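Local structure of argininosuccinate lyase (6RXA) at residues R125-I136 against W471-L479. The protein is an EDDS lyase, a C-N lyase of the aspartase/fumarase superfamily that reversibly adds amines to fumarate. The protein carries 2 engineered substitutions. Sequence-based numbering, arbitrary orientation.
Sequences RDQLLRTIEAVI and WLANATQAL
Leu-129 and Leu-472 interlock as reciprocal knobs-into-holes where helices 112-147 and 451-500, long helices of the helical bundle characteristic of the aspartase/fumarase superfamily, run nearly antiparallel, the local axes 10.6 Å apart at 156°. Leu-129 enters the hole formed by Leu-472, Ala-475, Thr-476 and Leu-479; its CD1 meets Leu-479 CD1 tip to tip at 3.7 Å, while CD2 turns to Ala-475 CB and Trp-471. Leu-472, with CG anti to the backbone N (chi1 177°), sits among Leu-129, Ile-132, Glu-133 and Ile-136, its CD1 on Leu-129 CD2 and its CD2 3.7 Å from Glu-133 CB. The Ile-132 and Trp-471 side chains cross at about a right angle, Ile-132 CD1 3.6 Å from Trp-471 CZ3.

A second kind of contact sets charge against hydrocarbon: Leu-479 CD2 lies over the centre of one Arg-125 guanidinium face, 3.5 Å from CZ, and Leu-479 CD1 meets Asp-126 OD1. Asn-194, Leu-219 O and Phe-221 (cation-pi) hold the guanidinium; Tyr-42 binds Asp-126 OD2. Cutting Arg-125 back to an alanine is likely to open a gap beside Leu-479 CD2 and cost these three their partner.

Lacking cross-segment hydrogen bonds, this packing, away from the annotated ligand sites, rests on interlocked leucines and on Leu-479 against polar groups bonded to other parts of the fold.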
ATOM      1  N   ARG A 125       5.776  20.121 -12.250  1.00 13.10           N
ATOM      2  CA  ARG A 125       7.101  20.642 -12.580  1.00 13.85           C
ATOM      3  C   ARG A 125       7.497  21.755 -11.616  1.00 13.08           C
ATOM      4  O   ARG A 125       8.599  21.739 -11.055  1.00 13.54           O
ATOM      5  CB  ARG A 125       7.081  21.138 -14.030  1.00 15.28           C
ATOM      6  CG  ARG A 125       8.359  21.756 -14.531  1.00 15.90           C
ATOM      7  CD  ARG A 125       8.224  22.165 -16.002  1.00 15.93           C
ATOM      8  NE  ARG A 125       7.324  23.302 -16.164  1.00 15.45           N
ATOM      9  CZ  ARG A 125       6.954  23.805 -17.338  1.00 15.74           C
ATOM     10  NH1 ARG A 125       7.377  23.256 -18.472  1.00 15.62           N
ATOM     11  NH2 ARG A 125       6.164  24.862 -17.373  1.00 16.38           N
ATOM     12  N   ASP A 126       6.605  22.725 -11.396  1.00 13.50           N
ATOM     13  CA  ASP A 126       6.908  23.783 -10.435  1.00 13.70           C
ATOM     14  C   ASP A 126       7.073  23.206  -9.033  1.00 13.48           C
ATOM     15  O   ASP A 126       7.971  23.620  -8.287  1.00 14.19           O
ATOM     16  CB  ASP A 126       5.816  24.852 -10.451  1.00 16.69           C
ATOM     17  CG  ASP A 126       6.099  25.986 -11.454  1.00 20.88           C
ATOM     18  OD1 ASP A 126       7.188  26.050 -12.062  1.00 22.78           O
ATOM     19  OD2 ASP A 126       5.205  26.832 -11.642  1.00 23.53           O
ATOM     20  N   GLN A 127       6.234  22.233  -8.661  1.00 13.54           N
ATOM     21  CA  GLN A 127       6.336  21.648  -7.327  1.00 13.77           C
ATOM     22  C   GLN A 127       7.601  20.814  -7.178  1.00 13.44           C
ATOM     23  O   GLN A 127       8.147  20.703  -6.074  1.00 13.93           O
ATOM     24  CB  GLN A 127       5.099  20.814  -7.025  1.00 14.47           C
ATOM     25  CG  GLN A 127       3.839  21.659  -6.870  1.00 14.91           C
ATOM     26  CD  GLN A 127       3.931  22.672  -5.751  1.00 16.29           C
ATOM     27  OE1 GLN A 127       4.115  22.321  -4.590  1.00 16.00           O
ATOM     28  NE2 GLN A 127       3.802  23.949  -6.097  1.00 19.02           N
ATOM     29  N   LEU A 128       8.079  20.228  -8.274  1.00 13.51           N
ATOM     30  CA  LEU A 128       9.341  19.499  -8.240  1.00 13.07           C
ATOM     31  C   LEU A 128      10.517  20.445  -8.038  1.00 13.84           C
ATOM     32  O   LEU A 128      11.428  20.143  -7.256  1.00 14.91           O
ATOM     33  CB  LEU A 128       9.474  18.654  -9.504  1.00 15.56           C
ATOM     34  CG  LEU A 128      10.593  17.630  -9.605  1.00 22.37           C
ATOM     35  CD1 LEU A 128      10.559  16.737  -8.390  1.00 27.67           C
ATOM     36  CD2 LEU A 128      10.378  16.829 -10.878  1.00 23.50           C
ATOM     37  N   LEU A 129      10.522  21.611  -8.696  1.00 14.13           N
ATOM     38  CA  LEU A 129      11.571  22.589  -8.419  1.00 13.89           C
ATOM     39  C   LEU A 129      11.487  23.099  -6.978  1.00 13.52           C
ATOM     40  O   LEU A 129      12.510  23.264  -6.307  1.00 14.37           O
ATOM     41  CB  LEU A 129      11.513  23.747  -9.412  1.00 14.50           C
ATOM     42  CG  LEU A 129      11.787  23.338 -10.857  1.00 17.30           C
ATOM     43  CD1 LEU A 129      11.749  24.546 -11.775  1.00 21.28           C
ATOM     44  CD2 LEU A 129      13.119  22.623 -11.001  1.00 16.25           C
ATOM     45  N   ARG A 130      10.272  23.351  -6.485  1.00 13.00           N
ATOM     46  CA  ARG A 130      10.081  23.706  -5.079  1.00 13.08           C
ATOM     47  C   ARG A 130      10.660  22.637  -4.157  1.00 13.13           C
ATOM     48  O   ARG A 130      11.336  22.951  -3.162  1.00 14.02           O
ATOM     49  CB  ARG A 130       8.581  23.875  -4.840  1.00 13.44           C
ATOM     50  CG  ARG A 130       8.194  24.270  -3.437  1.00 14.82           C
ATOM     51  CD  ARG A 130       6.685  24.166  -3.256  1.00 15.40           C
ATOM     52  NE  ARG A 130       6.259  24.610  -1.929  1.00 15.41           N
ATOM     53  CZ  ARG A 130       5.160  24.178  -1.314  1.00 15.82           C
ATOM     54  NH1 ARG A 130       4.368  23.277  -1.905  1.00 15.23           N
ATOM     55  NH2 ARG A 130       4.868  24.633  -0.101  1.00 16.69           N
ATOM     56  N   THR A 131      10.416  21.367  -4.482  1.00 12.51           N
ATOM     57  CA  THR A 131      10.900  20.263  -3.662  1.00 12.30           C
ATOM     58  C   THR A 131      12.415  20.151  -3.724  1.00 12.98           C
ATOM     59  O   THR A 131      13.069  19.983  -2.686  1.00 13.91           O
ATOM     60  CB  THR A 131      10.237  18.966  -4.144  1.00 12.52           C
ATOM     61  OG1 THR A 131       8.822  19.026  -3.923  1.00 12.98           O
ATOM     62  CG2 THR A 131      10.785  17.760  -3.414  1.00 12.52           C
ATOM     63  N   ILE A 132      12.997  20.248  -4.926  1.00 13.13           N
ATOM     64  CA  ILE A 132      14.450  20.215  -5.063  1.00 12.85           C
ATOM     65  C   ILE A 132      15.090  21.342  -4.264  1.00 13.39           C
ATOM     66  O   ILE A 132      16.102  21.140  -3.592  1.00 13.76           O
ATOM     67  CB  ILE A 132      14.846  20.231  -6.553  1.00 13.96           C
ATOM     68  CG1 ILE A 132      14.459  18.881  -7.171  1.00 14.31           C
ATOM     69  CG2 ILE A 132      16.331  20.500  -6.731  1.00 14.45           C
ATOM     70  CD1 ILE A 132      14.513  18.834  -8.690  1.00 14.69           C
ATOM     71  N   GLU A 133      14.508  22.539  -4.311  1.00 13.77           N
ATOM     72  CA  GLU A 133      15.039  23.641  -3.513  1.00 14.18           C
ATOM     73  C   GLU A 133      15.008  23.307  -2.024  1.00 13.68           C
ATOM     74  O   GLU A 133      15.981  23.563  -1.305  1.00 14.50           O
ATOM     75  CB  GLU A 133      14.246  24.908  -3.815  1.00 15.11           C
ATOM     76  CG  GLU A 133      14.733  26.130  -3.078  1.00 18.92           C
ATOM     77  CD  GLU A 133      13.930  27.368  -3.433  1.00 27.29           C
ATOM     78  OE1 GLU A 133      12.687  27.286  -3.449  1.00 30.28           O
ATOM     79  OE2 GLU A 133      14.539  28.413  -3.704  1.00 31.61           O
ATOM     80  N   ALA A 134      13.898  22.732  -1.540  1.00 13.68           N
ATOM     81  CA  ALA A 134      13.794  22.388  -0.122  1.00 13.94           C
ATOM     82  C   ALA A 134      14.779  21.284   0.255  1.00 12.94           C
ATOM     83  O   ALA A 134      15.408  21.346   1.321  1.00 12.99           O
ATOM     84  CB  ALA A 134      12.359  21.978   0.213  1.00 14.62           C
ATOM     85  N   VAL A 135      14.948  20.282  -0.616  1.00 12.55           N
ATOM     86  CA  VAL A 135      15.892  19.196  -0.336  1.00 12.22           C
ATOM     87  C   VAL A 135      17.327  19.708  -0.339  1.00 12.89           C
ATOM     88  O   VAL A 135      18.141  19.279   0.480  1.00 13.78           O
ATOM     89  CB  VAL A 135      15.684  18.022  -1.309  1.00 13.64           C
ATOM     90  CG1 VAL A 135      16.741  16.936  -1.102  1.00 15.24           C
ATOM     91  CG2 VAL A 135      14.295  17.436  -1.114  1.00 13.45           C
ATOM     92  N   ILE A 136      17.656  20.651  -1.233  1.00 12.60           N
ATOM     93  CA  ILE A 136      18.976  21.274  -1.196  1.00 13.33           C
ATOM     94  C   ILE A 136      19.181  22.009   0.129  1.00 13.51           C
ATOM     95  O   ILE A 136      20.237  21.898   0.761  1.00 13.90           O
ATOM     96  CB  ILE A 136      19.164  22.203  -2.411  1.00 14.27           C
ATOM     97  CG1 ILE A 136      19.312  21.396  -3.693  1.00 14.20           C
ATOM     98  CG2 ILE A 136      20.376  23.116  -2.186  1.00 15.33           C
ATOM     99  CD1 ILE A 136      19.306  22.267  -4.945  1.00 15.58           C
ATOM    100  N   TRP A 471      22.088  23.446 -11.136  1.00 16.84           N
ATOM    101  CA  TRP A 471      21.041  22.763 -11.885  1.00 16.37           C
ATOM    102  C   TRP A 471      19.689  23.417 -11.633  1.00 15.62           C
ATOM    103  O   TRP A 471      18.919  23.669 -12.566  1.00 15.75           O
ATOM    104  CB  TRP A 471      20.997  21.287 -11.482  1.00 17.40           C
ATOM    105  CG  TRP A 471      20.021  20.490 -12.278  1.00 17.37           C
ATOM    106  CD1 TRP A 471      20.297  19.729 -13.367  1.00 17.99           C
ATOM    107  CD2 TRP A 471      18.607  20.401 -12.070  1.00 15.72           C
ATOM    108  NE1 TRP A 471      19.146  19.143 -13.847  1.00 17.30           N
ATOM    109  CE2 TRP A 471      18.093  19.547 -13.069  1.00 16.76           C
ATOM    110  CE3 TRP A 471      17.727  20.944 -11.126  1.00 14.80           C
ATOM    111  CZ2 TRP A 471      16.736  19.238 -13.165  1.00 17.59           C
ATOM    112  CZ3 TRP A 471      16.371  20.634 -11.223  1.00 16.05           C
ATOM    113  CH2 TRP A 471      15.895  19.790 -12.240  1.00 17.55           C
ATOM    114  N   LEU A 472      19.386  23.697 -10.364  1.00 15.58           N
ATOM    115  CA  LEU A 472      18.110  24.308 -10.016  1.00 15.74           C
ATOM    116  C   LEU A 472      17.980  25.702 -10.609  1.00 16.43           C
ATOM    117  O   LEU A 472      16.919  26.065 -11.130  1.00 17.55           O
ATOM    118  CB  LEU A 472      17.969  24.366  -8.498  1.00 15.60           C
ATOM    119  CG  LEU A 472      16.710  25.059  -7.972  1.00 17.37           C
ATOM    120  CD1 LEU A 472      15.449  24.353  -8.417  1.00 18.63           C
ATOM    121  CD2 LEU A 472      16.778  25.123  -6.453  1.00 17.23           C
ATOM    122  N   ALA A 473      19.036  26.505 -10.535  1.00 17.10           N
ATOM    123  CA  ALA A 473      18.976  27.839 -11.109  1.00 17.97           C
ATOM    124  C   ALA A 473      18.722  27.786 -12.609  1.00 17.37           C
ATOM    125  O   ALA A 473      17.937  28.584 -13.139  1.00 17.56           O
ATOM    126  CB  ALA A 473      20.280  28.569 -10.804  1.00 19.46           C
ATOM    127  N   ASN A 474      19.390  26.869 -13.315  1.00 17.77           N
ATOM    128  CA  ASN A 474      19.212  26.771 -14.757  1.00 18.50           C
ATOM    129  C   ASN A 474      17.787  26.358 -15.106  1.00 17.25           C
ATOM    130  O   ASN A 474      17.161  26.942 -16.006  1.00 17.58           O
ATOM    131  CB  ASN A 474      20.216  25.787 -15.349  1.00 25.24           C
ATOM    132  CG  ASN A 474      19.961  25.518 -16.817  1.00 37.12           C
ATOM    133  OD1 ASN A 474      20.387  26.282 -17.683  1.00 47.19           O
ATOM    134  ND2 ASN A 474      19.245  24.435 -17.105  1.00 36.63           N
ATOM    135  N   ALA A 475      17.259  25.345 -14.409  1.00 15.93           N
ATOM    136  CA  ALA A 475      15.909  24.869 -14.695  1.00 15.98           C
ATOM    137  C   ALA A 475      14.881  25.954 -14.413  1.00 16.13           C
ATOM    138  O   ALA A 475      13.939  26.143 -15.192  1.00 17.45           O
ATOM    139  CB  ALA A 475      15.585  23.613 -13.882  1.00 16.09           C
ATOM    140  N   THR A 476      15.055  26.685 -13.304  1.00 16.53           N
ATOM    141  CA  THR A 476      14.138  27.767 -12.955  1.00 17.62           C
ATOM    142  C   THR A 476      14.186  28.886 -13.987  1.00 17.16           C
ATOM    143  O   THR A 476      13.141  29.413 -14.397  1.00 18.35           O
ATOM    144  CB  THR A 476      14.481  28.297 -11.561  1.00 22.32           C
ATOM    145  OG1 THR A 476      14.330  27.244 -10.591  1.00 21.76           O
ATOM    146  CG2 THR A 476      13.561  29.442 -11.188  1.00 27.30           C
ATOM    147  N   GLN A 477      15.388  29.280 -14.405  1.00 17.21           N
ATOM    148  CA  GLN A 477      15.517  30.373 -15.360  1.00 18.67           C
ATOM    149  C   GLN A 477      14.908  30.004 -16.710  1.00 18.07           C
ATOM    150  O   GLN A 477      14.290  30.850 -17.365  1.00 19.46           O
ATOM    151  CB  GLN A 477      16.986  30.759 -15.504  1.00 25.24           C
ATOM    152  CG  GLN A 477      17.205  32.074 -16.244  1.00 40.18           C
ATOM    153  CD  GLN A 477      16.659  33.268 -15.480  1.00 57.76           C
ATOM    154  OE1 GLN A 477      17.046  33.518 -14.339  1.00 77.46           O
ATOM    155  NE2 GLN A 477      15.745  34.002 -16.103  1.00 50.66           N
ATOM    156  N   ALA A 478      15.055  28.747 -17.138  1.00 17.26           N
ATOM    157  CA  ALA A 478      14.442  28.323 -18.392  1.00 18.55           C
ATOM    158  C   ALA A 478      12.932  28.533 -18.368  1.00 17.53           C
ATOM    159  O   ALA A 478      12.348  29.005 -19.351  1.00 17.24           O
ATOM    160  CB  ALA A 478      14.775  26.859 -18.669  1.00 20.07           C
ATOM    161  N   LEU A 479      12.282  28.195 -17.253  1.00 16.96           N
ATOM    162  CA  LEU A 479      10.836  28.394 -17.161  1.00 16.92           C
ATOM    163  C   LEU A 479      10.488  29.873 -17.113  1.00 17.67           C
ATOM    164  O   LEU A 479       9.509  30.307 -17.733  1.00 18.24           O
ATOM    165  CB  LEU A 479      10.283  27.680 -15.926  1.00 16.62           C
ATOM    166  CG  LEU A 479      10.461  26.164 -15.875  1.00 16.25           C
ATOM    167  CD1 LEU A 479       9.701  25.613 -14.695  1.00 16.74           C
ATOM    168  CD2 LEU A 479      10.010  25.541 -17.186  1.00 16.05           C
TER